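Side-chain contacts in Os03g0854200 protein (Oryza sativa Japonica Group, PDB 3HKM), which cleaves DNA hydrolytically and RNA phosphorolytically in vitro, and is a probable component of the exosome, a 3'->5' exoribonuclease complex: residues A[115-120]-A[166-171]; A[50-55]-A[61-66]; A[19-24]-A[123-128]; A[9-14]-A[212-217]. All coordinates share one frame; numbering follows the deposited sequence.

Overall arrangement
The four contacts move from the core of the RNase PH domain to its surface. Contacts 1 and 3 are buried and both use helix 115-130, whose beginning faces strand 165-172 of the antiparallel sheet and whose later turns face strand 17-21 of the mixed sheet; their centres are about 17 Å apart. Contacts 2 and 4 are at the surface, on opposite sides of the chain's centre. Chemistry follows place: contact 1 is an apolar and ring packing, contact 3 a weak arginine-to-carbonyl bond; contact 2 sets an arginine of a turn over a strand carboxylate, whereas contact 4 brings a helix arginine against a turn. Trp66 packs on Leu115, and Phe171 on Leu216, joining contact 1 to contacts 2 and 4.

Contact 1 of 4, residues A[115-120]-A[166-171]; sequences LLPCAI and FAHLVF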
loop_
_atom_site.group_PDB
_atom_site.type_symbol
_atom_site.label_atom_id
_atom_site.label_comp_id
_atom_site.label_asym_id
_atom_site.label_seq_id
_atom_site.Cartn_x
_atom_site.Cartn_y
_atom_site.Cartn_z
ATOM N N LEU A 115 3.410 7.633 0.498
ATOM C CA LEU A 115 2.106 7.577 -0.165
ATOM C C LEU A 115 1.792 6.217 -0.797
ATOM O O LEU A 115 0.662 5.739 -0.728
ATOM C CB LEU A 115 1.989 8.682 -1.219
ATOM C CG LEU A 115 0.594 8.831 -1.830
ATOM C CD1 LEU A 115 -0.442 9.093 -0.741
ATOM C CD2 LEU A 115 0.565 9.932 -2.886
ATOM N N LEU A 116 2.785 5.593 -1.415
ATOM C CA LEU A 116 2.553 4.305 -2.053
ATOM C C LEU A 116 2.386 3.198 -0.995
ATOM O O LEU A 116 1.478 2.361 -1.102
ATOM C CB LEU A 116 3.668 3.990 -3.052
ATOM C CG LEU A 116 3.425 2.950 -4.150
ATOM C CD1 LEU A 116 4.349 1.756 -4.012
ATOM C CD2 LEU A 116 1.957 2.527 -4.235
ATOM N N PRO A 117 3.255 3.185 0.031
ATOM C CA PRO A 117 3.022 2.228 1.118
ATOM C C PRO A 117 1.673 2.455 1.806
ATOM O O PRO A 117 1.006 1.490 2.175
ATOM C CB PRO A 117 4.173 2.519 2.086
ATOM C CG PRO A 117 5.257 3.027 1.225
ATOM C CD PRO A 117 4.562 3.852 0.163
ATOM N N CYS A 118 1.272 3.711 1.974
ATOM C CA CYS A 118 -0.023 4.008 2.575
ATOM C C CYS A 118 -1.162 3.496 1.688
ATOM O O CYS A 118 -2.085 2.819 2.172
ATOM C CB CYS A 118 -0.179 5.508 2.824
ATOM S SG CYS A 118 -1.763 5.996 3.570
ATOM N N ALA A 119 -1.093 3.815 0.393
ATOM C CA ALA A 119 -2.113 3.383 -0.563
ATOM C C ALA A 119 -2.212 1.864 -0.629
ATOM O O ALA A 119 -3.298 1.312 -0.763
ATOM C CB ALA A 119 -1.827 3.961 -1.945
ATOM N N ILE A 120 -1.068 1.194 -0.528
ATOM C CA ILE A 120 -1.013 -0.261 -0.472
ATOM C C ILE A 120 -1.781 -0.840 0.729
ATOM O O ILE A 120 -2.659 -1.681 0.571
ATOM C CB ILE A 120 0.463 -0.745 -0.477
ATOM C CG1 ILE A 120 1.098 -0.429 -1.843
ATOM C CG2 ILE A 120 0.553 -2.238 -0.165
ATOM C CD1 ILE A 120 2.503 -0.964 -2.020
ATOM N N PHE A 166 16.076 5.137 -0.222
ATOM C CA PHE A 166 14.912 4.555 0.427
ATOM C C PHE A 166 14.248 3.422 -0.351
ATOM O O PHE A 166 14.515 3.213 -1.529
ATOM C CB PHE A 166 13.909 5.627 0.882
ATOM C CG PHE A 166 13.366 6.480 -0.218
ATOM C CD1 PHE A 166 13.756 7.806 -0.337
ATOM C CD2 PHE A 166 12.434 5.972 -1.108
ATOM C CE1 PHE A 166 13.241 8.606 -1.340
ATOM C CE2 PHE A 166 11.910 6.767 -2.120
ATOM C CZ PHE A 166 12.314 8.088 -2.235
ATOM N N ALA A 167 13.400 2.679 0.344
ATOM C CA ALA A 167 12.791 1.496 -0.221
ATOM C C ALA A 167 11.312 1.467 0.125
ATOM O O ALA A 167 10.914 1.845 1.217
ATOM C CB ALA A 167 13.480 0.258 0.316
ATOM N N HIS A 168 10.495 1.036 -0.823
ATOM C CA HIS A 168 9.119 0.693 -0.516
ATOM C C HIS A 168 9.056 -0.809 -0.340
ATOM O O HIS A 168 9.200 -1.549 -1.306
ATOM C CB HIS A 168 8.185 1.124 -1.642
ATOM C CG HIS A 168 8.034 2.609 -1.769
ATOM N ND1 HIS A 168 7.643 3.221 -2.942
ATOM C CD2 HIS A 168 8.232 3.605 -0.873
ATOM C CE1 HIS A 168 7.600 4.530 -2.758
ATOM N NE2 HIS A 168 7.952 4.788 -1.512
ATOM N N LEU A 169 8.871 -1.267 0.894
ATOM C CA LEU A 169 8.780 -2.704 1.140
ATOM C C LEU A 169 7.345 -3.112 1.433
ATOM O O LEU A 169 6.590 -2.378 2.068
ATOM C CB LEU A 169 9.698 -3.143 2.287
ATOM C CG LEU A 169 11.183 -2.766 2.181
ATOM C CD1 LEU A 169 11.941 -3.208 3.430
ATOM C CD2 LEU A 169 11.832 -3.323 0.914
ATOM N N VAL A 170 6.969 -4.283 0.939
ATOM C CA VAL A 170 5.666 -4.835 1.239
ATOM C C VAL A 170 5.812 -6.307 1.593
ATOM O O VAL A 170 6.317 -7.120 0.820
ATOM C CB VAL A 170 4.595 -4.500 0.143
ATOM C CG1 VAL A 170 5.255 -3.952 -1.111
ATOM C CG2 VAL A 170 3.666 -5.680 -0.131
ATOM N N PHE A 171 5.416 -6.608 2.822
ATOM C CA PHE A 171 5.622 -7.914 3.402
ATOM C C PHE A 171 4.318 -8.685 3.377
ATOM O O PHE A 171 3.250 -8.104 3.559
ATOM C CB PHE A 171 6.120 -7.766 4.838
ATOM C CG PHE A 171 7.220 -6.754 5.001
ATOM C CD1 PHE A 171 8.546 -7.153 5.063
ATOM C CD2 PHE A 171 6.930 -5.407 5.097
ATOM C CE1 PHE A 171 9.558 -6.225 5.217
ATOM C CE2 PHE A 171 7.942 -4.477 5.250
ATOM C CZ PHE A 171 9.257 -4.892 5.310
#
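Leu116 and Ile120, two of the three helix residues that touch strand 166-171, are tied one turn apart by the backbone bond from Ile120 N to Leu116 O, 2.9 Å long; the preceding bond, Ala119 N to Leu115 O, is 2.8 Å. This regular turn sets Leu116, Pro117 and Ile120 on the side that meets the strand, and the two segment axes run nearly alongside, 11° apart and 8.7 Å at their closest. The centre of the contact is the imidazole of His168. Pro117 lies over one of its faces, CD standing 4.0 Å from the ring centroid and 17° off the normal, a CH-pi contact displaced toward the rim, while Pro117 CG comes within 3.7 Å of His168 CD2. Leu116 approaches the same ring obliquely, with its CD1 3.8 Å from His168 ND1. In the RNase PH fold this is where helix 115-130 packs on the four-stranded antiparallel sheet, and Pro117 and Ile120 also meet Ala140 on the neighbouring strand 138-145. His200, on the other flanking strand, meets the His168 ring edge-to-face. An alanine in place of His168 is likely to open a gap beside Pro117 and Leu116 and to take from His200 one of the rings it packs against. Two residues further on, Val170 turns CG1 almost into eclipse with its backbone N (chi1 13°), a probably strained torsion. That methyl lies 4.2 Å from Ile120 CD1, the two side chains crossing at about a right angle next to Leu84 and Thr87 of helix 77-91.

Contact 2 of 4, residues A[50-55]-A[61-66]; sequences GTRKGE and SIEVVW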
loop_
_atom_site.group_PDB
_atom_site.type_symbol
_atom_site.label_atom_id
_atom_site.label_comp_id
_atom_site.label_asym_id
_atom_site.label_seq_id
_atom_site.Cartn_x
_atom_site.Cartn_y
_atom_site.Cartn_z
ATOM N N GLY A 50 -17.799 -11.203 -15.452
ATOM C CA GLY A 50 -17.346 -10.699 -16.736
ATOM C C GLY A 50 -15.886 -10.291 -16.728
ATOM O O GLY A 50 -15.338 -9.942 -15.688
ATOM N N THR A 51 -15.256 -10.329 -17.896
ATOM C CA THR A 51 -13.840 -9.999 -18.010
ATOM C C THR A 51 -13.545 -9.147 -19.246
ATOM O O THR A 51 -13.894 -9.524 -20.372
ATOM C CB THR A 51 -12.965 -11.272 -18.083
ATOM O OG1 THR A 51 -13.576 -12.337 -17.344
ATOM C CG2 THR A 51 -11.575 -11.000 -17.532
ATOM N N ARG A 52 -12.905 -7.999 -19.022
ATOM C CA ARG A 52 -12.382 -7.168 -20.106
ATOM C C ARG A 52 -11.961 -8.037 -21.286
ATOM O O ARG A 52 -11.390 -9.110 -21.101
ATOM C CB ARG A 52 -11.183 -6.346 -19.619
ATOM C CG ARG A 52 -11.527 -5.292 -18.581
ATOM C CD ARG A 52 -12.647 -4.396 -19.080
ATOM N NE ARG A 52 -12.459 -2.997 -18.694
ATOM C CZ ARG A 52 -13.147 -2.383 -17.735
ATOM N NH1 ARG A 52 -14.077 -3.040 -17.056
ATOM N NH2 ARG A 52 -12.905 -1.108 -17.457
ATOM N N LYS A 53 -12.239 -7.570 -22.497
ATOM C CA LYS A 53 -12.043 -8.388 -23.688
ATOM C C LYS A 53 -10.574 -8.796 -23.857
ATOM O O LYS A 53 -10.259 -9.821 -24.482
ATOM C CB LYS A 53 -12.552 -7.639 -24.921
ATOM C CG LYS A 53 -13.366 -8.493 -25.880
ATOM C CD LYS A 53 -14.647 -8.986 -25.224
ATOM C CE LYS A 53 -15.441 -9.850 -26.183
ATOM N NZ LYS A 53 -15.751 -9.105 -27.436
ATOM N N GLY A 54 -9.680 -8.000 -23.279
ATOM C CA GLY A 54 -8.255 -8.253 -23.378
ATOM C C GLY A 54 -7.686 -9.074 -22.234
ATOM O O GLY A 54 -6.470 -9.265 -22.155
ATOM N N GLU A 55 -8.557 -9.561 -21.349
ATOM C CA GLU A 55 -8.130 -10.391 -20.221
ATOM C C GLU A 55 -8.564 -11.853 -20.390
ATOM O O GLU A 55 -9.205 -12.193 -21.382
ATOM C CB GLU A 55 -8.633 -9.801 -18.901
ATOM C CG GLU A 55 -8.068 -8.407 -18.598
ATOM C CD GLU A 55 -6.548 -8.403 -18.491
ATOM O OE1 GLU A 55 -6.001 -9.280 -17.778
ATOM O OE2 GLU A 55 -5.902 -7.527 -19.116
ATOM N N SER A 61 -9.977 -11.169 -12.439
ATOM C CA SER A 61 -9.285 -9.933 -12.799
ATOM C C SER A 61 -9.311 -8.938 -11.653
ATOM O O SER A 61 -10.341 -8.756 -10.999
ATOM C CB SER A 61 -9.929 -9.289 -14.029
ATOM O OG SER A 61 -9.954 -10.190 -15.121
ATOM N N ILE A 62 -8.169 -8.299 -11.416
ATOM C CA ILE A 62 -8.079 -7.191 -10.478
ATOM C C ILE A 62 -7.586 -5.987 -11.269
ATOM O O ILE A 62 -6.576 -6.077 -11.963
ATOM C CB ILE A 62 -7.132 -7.501 -9.282
ATOM C CG1 ILE A 62 -7.844 -8.365 -8.232
ATOM C CG2 ILE A 62 -6.681 -6.217 -8.607
ATOM C CD1 ILE A 62 -8.010 -9.819 -8.609
ATOM N N GLU A 63 -8.320 -4.879 -11.198
ATOM C CA GLU A 63 -7.965 -3.668 -11.928
ATOM C C GLU A 63 -7.879 -2.473 -10.980
ATOM O O GLU A 63 -8.578 -2.442 -9.971
ATOM C CB GLU A 63 -8.988 -3.406 -13.038
ATOM C CG GLU A 63 -9.238 -4.634 -13.901
ATOM C CD GLU A 63 -9.863 -4.303 -15.244
ATOM O OE1 GLU A 63 -10.542 -3.259 -15.339
ATOM O OE2 GLU A 63 -9.683 -5.100 -16.196
ATOM N N VAL A 64 -7.031 -1.495 -11.303
ATOM C CA VAL A 64 -6.790 -0.376 -10.397
ATOM C C VAL A 64 -6.633 0.975 -11.109
ATOM O O VAL A 64 -5.937 1.092 -12.115
ATOM C CB VAL A 64 -5.540 -0.629 -9.517
ATOM C CG1 VAL A 64 -5.506 0.342 -8.344
ATOM C CG2 VAL A 64 -5.516 -2.072 -9.024
ATOM N N VAL A 65 -7.301 1.992 -10.584
ATOM C CA VAL A 65 -7.117 3.346 -11.069
ATOM C C VAL A 65 -6.692 4.240 -9.917
ATOM O O VAL A 65 -7.365 4.321 -8.887
ATOM C CB VAL A 65 -8.369 3.899 -11.820
ATOM C CG1 VAL A 65 -9.587 3.031 -11.580
ATOM C CG2 VAL A 65 -8.637 5.362 -11.467
ATOM N N TRP A 66 -5.541 4.883 -10.101
ATOM C CA TRP A 66 -4.942 5.754 -9.108
ATOM C C TRP A 66 -5.371 7.175 -9.429
ATOM O O TRP A 66 -5.150 7.656 -10.533
ATOM C CB TRP A 66 -3.421 5.637 -9.189
ATOM C CG TRP A 66 -2.707 5.657 -7.866
ATOM C CD1 TRP A 66 -2.359 4.576 -7.097
ATOM C CD2 TRP A 66 -2.237 6.810 -7.166
ATOM N NE1 TRP A 66 -1.711 4.990 -5.961
ATOM C CE2 TRP A 66 -1.620 6.356 -5.980
ATOM C CE3 TRP A 66 -2.280 8.181 -7.425
ATOM C CZ2 TRP A 66 -1.053 7.224 -5.057
ATOM C CZ3 TRP A 66 -1.719 9.039 -6.511
ATOM C CH2 TRP A 66 -1.110 8.560 -5.340
#
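Arg52 leaves the turn with its CB 3.9 Å from Glu63 OE2 and then follows that carboxylate along nearly its whole length. CG lies anti to the carbonyl carbon (chi1 -67°), which brings it to 3.0 Å from Glu63 OE2, a tight carbon-oxygen approach. Bends at the next two torsions carry CD past the same oxygen and swing the guanidinium over the other one. There Glu63 OE1 stands above the centre of the group, 3.6 Å from Arg52 CZ, with the guanidinium and carboxylate planes 76° apart. Arg52 NE and NH1 are each 3.9 Å from Glu63 OE1, as that centred position requires. The salt bridge, Arg52 NH2 to Glu63 OE1, is consequently long at 3.8 Å; since the oxygen sits above the group, the N-H bonds are directed elsewhere and charge attraction is what remains. Glu55, ending the type I turn that Arg52 begins, has OE2 5.4 Å from Glu63 OE2; the arginine probably eases the repulsion between these carboxylates, and Lys85 of helix 77-91 touches Glu63 as well. Nearer the strand's start, Thr51 CG2 presses on Ser61 OG at 3.0 Å, while Thr51 OG1 is hydrogen-bonded to Asn99. The loop bearing this turn links strands 38-49 and 61-67, which in the mixed sheet are separated by strand 100-110. Strand 61-67 is an edge strand here and opens the beta-alpha-beta crossover through helix 77-91 to its parallel neighbour 100-110.

Contact 3 of 4, residues A[19-24]-A[123-128]; sequences CTRNPL and CCAALV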
loop_
_atom_site.group_PDB
_atom_site.type_symbol
_atom_site.label_atom_id
_atom_site.label_comp_id
_atom_site.label_asym_id
_atom_site.label_seq_id
_atom_site.Cartn_x
_atom_site.Cartn_y
_atom_site.Cartn_z
ATOM N N CYS A 19 -8.200 4.064 10.480
ATOM C CA CYS A 19 -9.019 3.669 9.337
ATOM C C CYS A 19 -10.507 3.695 9.645
ATOM O O CYS A 19 -10.970 3.060 10.589
ATOM C CB CYS A 19 -8.621 2.275 8.827
ATOM S SG CYS A 19 -9.570 1.720 7.386
ATOM N N THR A 20 -11.266 4.434 8.846
ATOM C CA THR A 20 -12.712 4.302 8.913
ATOM C C THR A 20 -13.156 3.188 7.977
ATOM O O THR A 20 -12.891 3.227 6.775
ATOM C CB THR A 20 -13.441 5.602 8.578
ATOM O OG1 THR A 20 -14.744 5.297 8.053
ATOM C CG2 THR A 20 -12.669 6.377 7.564
ATOM N N ARG A 21 -13.803 2.186 8.564
ATOM C CA ARG A 21 -14.424 1.082 7.838
ATOM C C ARG A 21 -15.449 1.578 6.821
ATOM O O ARG A 21 -16.340 2.359 7.161
ATOM C CB ARG A 21 -15.122 0.149 8.839
ATOM C CG ARG A 21 -15.701 -1.123 8.251
ATOM C CD ARG A 21 -14.594 -2.097 7.966
ATOM N NE ARG A 21 -13.666 -1.569 6.966
ATOM C CZ ARG A 21 -12.562 -2.194 6.568
ATOM N NH1 ARG A 21 -12.246 -3.374 7.085
ATOM N NH2 ARG A 21 -11.782 -1.641 5.649
ATOM N N ASN A 22 -15.317 1.093 5.586
ATOM C CA ASN A 22 -16.186 1.441 4.459
ATOM C C ASN A 22 -17.019 2.716 4.558
ATOM O O ASN A 22 -18.216 2.667 4.845
ATOM C CB ASN A 22 -17.103 0.281 4.109
ATOM C CG ASN A 22 -18.146 0.030 5.167
ATOM O OD1 ASN A 22 -17.925 0.303 6.344
ATOM N ND2 ASN A 22 -19.293 -0.500 4.756
ATOM N N PRO A 23 -16.390 3.861 4.285
ATOM C CA PRO A 23 -17.138 5.116 4.226
ATOM C C PRO A 23 -18.155 5.106 3.077
ATOM O O PRO A 23 -19.216 5.719 3.182
ATOM C CB PRO A 23 -16.045 6.159 3.949
ATOM C CG PRO A 23 -14.739 5.474 4.253
ATOM C CD PRO A 23 -14.959 4.040 3.980
ATOM N N LEU A 24 -17.830 4.407 1.994
ATOM C CA LEU A 24 -18.635 4.465 0.774
ATOM C C LEU A 24 -19.778 3.455 0.766
ATOM O O LEU A 24 -19.568 2.267 0.986
ATOM C CB LEU A 24 -17.746 4.265 -0.455
ATOM C CG LEU A 24 -16.647 5.309 -0.649
ATOM C CD1 LEU A 24 -15.610 4.802 -1.625
ATOM C CD2 LEU A 24 -17.239 6.640 -1.114
ATOM N N CYS A 123 -5.481 -0.360 0.557
ATOM C CA CYS A 123 -6.119 -1.217 -0.430
ATOM C C CYS A 123 -6.233 -2.629 0.077
ATOM O O CYS A 123 -7.185 -3.333 -0.257
ATOM C CB CYS A 123 -5.349 -1.189 -1.748
ATOM S SG CYS A 123 -5.743 0.245 -2.761
ATOM N N CYS A 124 -5.261 -3.053 0.877
ATOM C CA CYS A 124 -5.332 -4.377 1.492
ATOM C C CYS A 124 -6.500 -4.444 2.463
ATOM O O CYS A 124 -7.169 -5.473 2.573
ATOM C CB CYS A 124 -4.036 -4.726 2.221
ATOM S SG CYS A 124 -4.136 -6.294 3.126
ATOM N N ALA A 125 -6.742 -3.343 3.164
ATOM C CA ALA A 125 -7.853 -3.277 4.108
ATOM C C ALA A 125 -9.200 -3.292 3.397
ATOM O O ALA A 125 -10.120 -3.990 3.822
ATOM C CB ALA A 125 -7.734 -2.050 4.987
ATOM N N ALA A 126 -9.317 -2.516 2.321
ATOM C CA ALA A 126 -10.561 -2.439 1.561
ATOM C C ALA A 126 -10.919 -3.762 0.863
ATOM O O ALA A 126 -12.084 -4.143 0.822
ATOM C CB ALA A 126 -10.508 -1.304 0.568
ATOM N N LEU A 127 -9.923 -4.459 0.321
ATOM C CA LEU A 127 -10.135 -5.789 -0.261
ATOM C C LEU A 127 -10.678 -6.760 0.773
ATOM O O LEU A 127 -11.609 -7.524 0.504
ATOM C CB LEU A 127 -8.828 -6.360 -0.811
ATOM C CG LEU A 127 -8.208 -5.707 -2.044
ATOM C CD1 LEU A 127 -6.755 -6.123 -2.168
ATOM C CD2 LEU A 127 -8.998 -6.077 -3.287
ATOM N N VAL A 128 -10.066 -6.751 1.951
ATOM C CA VAL A 128 -10.517 -7.613 3.034
ATOM C C VAL A 128 -11.968 -7.297 3.368
ATOM O O VAL A 128 -12.786 -8.204 3.545
ATOM C CB VAL A 128 -9.639 -7.453 4.290
ATOM C CG1 VAL A 128 -10.311 -8.092 5.491
ATOM C CG2 VAL A 128 -8.278 -8.058 4.046
#
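Arg21 lays the end of its guanidinium against Ala125, with NH2 4.1 Å from the Ala125 methyl carbon CB and nearer still to the backbone behind it. Its one hydrogen bond to the helix runs from NH2 to Ala125 O; at 3.4 Å, with an N-H...O angle of 142°, it is weak. The carbonyl oxygen lies oblique to the guanidinium plane, a position consistent with the poor angle, and NH1 is 3.9 Å from the same Ala125 O. How the group gets there can be traced in the torsions: CG is anti to the backbone N (chi1 -174°), and bends at chi2 and chi3 turn the tip back toward the helix although CB does not point at it. NH2 also forms a weak bond to Ser30 O on the adjacent strand 29-35, so two backbone oxygens from different elements share one nitrogen. A leucine in its place would probably leave the Ala125 and Ser30 carbonyl oxygens without this donor and break the polar link between the helix and the strand end. The small side chains of Ala125 and Ala126 are consistent with close packing here: Ala126, 4.2 Å from Arg21 NH2 at its backbone N, packs its methyl on Ala42 and Val44 of strand 38-49. Helix 115-130 is thus backed onto the mixed sheet of the RNase PH domain, with Arg21 closing the seam at the edge strand 17-21.

Contact 4 of 4, residues A[9-14]-A[212-217]; sequences RNPNQL and IERGLA
Pro11 and Asn12 occupy the two middle positions of a type I beta turn, closed by Gln13 N to Asn10 O at 2.8 Å; the CA of Asn12 lies 7.0 Å from the CA of Arg214 on the facing helix. In the RNase PH domain this joins the loop ahead of the first strand, 17-21, to the long C-terminal helix 205-229, beside the short strand 151-153. Arg214 does the reaching from the helix side. With chi1 at -163° its chain leaves CB on the side opposite the backbone N and turns once, at chi2, so that the guanidinium arrives at the turn. Pro11 CB lies roughly 3.7 Å from NH1 of Arg214, while the carbonyl oxygen of Pro11 is over one face of the group. The Asn12 side chain crosses that of Arg214 at about a right angle, the amide and guanidinium planes 77° apart, but the model sets Asn12 CB too close to Arg214 NH2, and the finer placing of the guanidinium end, against Pro11 as well as Asn12, is doubtful. Val151 and Leu153 border the arginine as well, and Leu153 shares a backbone hydrogen bond with Pro11, so turn and arginine lie against the same edge strand. The turn has a second clasp: Gln13, its side chain stretched out, accepts Asn10 N at OE1, a 3.1 Å bond with an N-H...O angle of 169°.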
loop_
_atom_site.group_PDB
_atom_site.type_symbol
_atom_site.label_atom_id
_atom_site.label_comp_id
_atom_site.label_asym_id
_atom_site.label_seq_id
_atom_site.Cartn_x
_atom_site.Cartn_y
_atom_site.Cartn_z
ATOM N N ARG A 9 9.651 11.181 16.364
ATOM C CA ARG A 9 9.664 9.726 16.313
ATOM C C ARG A 9 11.094 9.207 16.355
ATOM O O ARG A 9 12.030 9.914 15.993
ATOM C CB ARG A 9 8.965 9.222 15.049
ATOM C CG ARG A 9 7.489 9.537 15.000
ATOM C CD ARG A 9 6.814 8.854 13.838
ATOM N NE ARG A 9 7.406 9.187 12.546
ATOM C CZ ARG A 9 6.772 9.818 11.562
ATOM N NH1 ARG A 9 5.507 10.211 11.717
ATOM N NH2 ARG A 9 7.402 10.058 10.417
ATOM N N ASN A 10 11.265 7.972 16.810
ATOM C CA ASN A 10 12.554 7.304 16.670
ATOM C C ASN A 10 12.560 6.439 15.408
ATOM O O ASN A 10 11.497 6.091 14.884
ATOM C CB ASN A 10 12.913 6.501 17.927
ATOM C CG ASN A 10 11.942 5.370 18.201
ATOM O OD1 ASN A 10 11.720 4.509 17.349
ATOM N ND2 ASN A 10 11.365 5.360 19.401
ATOM N N PRO A 11 13.759 6.112 14.903
ATOM C CA PRO A 11 13.942 5.419 13.624
ATOM C C PRO A 11 12.940 4.305 13.296
ATOM O O PRO A 11 12.462 4.267 12.168
ATOM C CB PRO A 11 15.361 4.876 13.746
ATOM C CG PRO A 11 16.059 5.941 14.498
ATOM C CD PRO A 11 15.059 6.452 15.512
ATOM N N ASN A 12 12.623 3.420 14.233
ATOM C CA ASN A 12 11.736 2.302 13.903
ATOM C C ASN A 12 10.265 2.582 14.180
ATOM O O ASN A 12 9.437 1.671 14.124
ATOM C CB ASN A 12 12.177 0.995 14.586
ATOM C CG ASN A 12 11.942 1.001 16.083
ATOM O OD1 ASN A 12 10.829 1.247 16.550
ATOM N ND2 ASN A 12 12.993 0.711 16.848
ATOM N N GLN A 13 9.947 3.847 14.457
ATOM C CA GLN A 13 8.592 4.218 14.843
ATOM C C GLN A 13 7.693 4.527 13.646
ATOM O O GLN A 13 8.017 5.381 12.815
ATOM C CB GLN A 13 8.615 5.402 15.808
ATOM C CG GLN A 13 7.328 5.587 16.602
ATOM C CD GLN A 13 7.535 6.464 17.832
ATOM O OE1 GLN A 13 8.670 6.831 18.165
ATOM N NE2 GLN A 13 6.441 6.802 18.515
ATOM N N LEU A 14 6.566 3.823 13.574
ATOM C CA LEU A 14 5.524 4.097 12.597
ATOM C C LEU A 14 4.642 5.251 13.082
ATOM O O LEU A 14 4.313 5.338 14.264
ATOM C CB LEU A 14 4.674 2.843 12.367
ATOM C CG LEU A 14 5.425 1.577 11.950
ATOM C CD1 LEU A 14 4.490 0.374 11.879
ATOM C CD2 LEU A 14 6.117 1.808 10.613
ATOM N N ILE A 212 14.889 -4.209 5.040
ATOM C CA ILE A 212 14.014 -5.370 5.124
ATOM C C ILE A 212 13.985 -5.929 6.541
ATOM O O ILE A 212 12.927 -6.311 7.041
ATOM C CB ILE A 212 14.387 -6.468 4.090
ATOM C CG1 ILE A 212 15.799 -6.990 4.332
ATOM C CG2 ILE A 212 14.269 -5.931 2.672
ATOM C CD1 ILE A 212 16.390 -7.709 3.129
ATOM N N GLU A 213 15.148 -5.966 7.184
ATOM C CA GLU A 213 15.257 -6.378 8.579
ATOM C C GLU A 213 14.392 -5.496 9.471
ATOM O O GLU A 213 13.622 -5.977 10.304
ATOM C CB GLU A 213 16.710 -6.267 9.045
ATOM C CG GLU A 213 16.853 -6.113 10.550
ATOM C CD GLU A 213 18.008 -5.208 10.950
ATOM O OE1 GLU A 213 19.173 -5.512 10.591
ATOM O OE2 GLU A 213 17.743 -4.194 11.638
ATOM N N ARG A 214 14.537 -4.191 9.292
ATOM C CA ARG A 214 13.849 -3.223 10.124
ATOM C C ARG A 214 12.352 -3.254 9.834
ATOM O O ARG A 214 11.542 -3.388 10.740
ATOM C CB ARG A 214 14.420 -1.827 9.867
ATOM C CG ARG A 214 14.096 -0.800 10.933
ATOM C CD ARG A 214 14.964 -1.021 12.156
ATOM N NE ARG A 214 14.653 -0.083 13.229
ATOM C CZ ARG A 214 15.240 1.101 13.370
ATOM N NH1 ARG A 214 16.163 1.499 12.500
ATOM N NH2 ARG A 214 14.905 1.891 14.383
ATOM N N GLY A 215 11.994 -3.129 8.562
ATOM C CA GLY A 215 10.599 -3.111 8.166
ATOM C C GLY A 215 9.844 -4.326 8.656
ATOM O O GLY A 215 8.767 -4.206 9.218
ATOM N N LEU A 216 10.418 -5.504 8.452
ATOM C CA LEU A 216 9.778 -6.750 8.858
ATOM C C LEU A 216 9.316 -6.737 10.312
ATOM O O LEU A 216 8.140 -6.951 10.592
ATOM C CB LEU A 216 10.716 -7.933 8.640
ATOM C CG LEU A 216 10.092 -9.297 8.916
ATOM C CD1 LEU A 216 9.110 -9.668 7.813
ATOM C CD2 LEU A 216 11.178 -10.352 9.055
ATOM N N ALA A 217 10.245 -6.496 11.233
ATOM C CA ALA A 217 9.947 -6.518 12.668
ATOM C C ALA A 217 8.990 -5.409 13.106
ATOM O O ALA A 217 8.446 -5.449 14.211
ATOM C CB ALA A 217 11.233 -6.458 13.481
#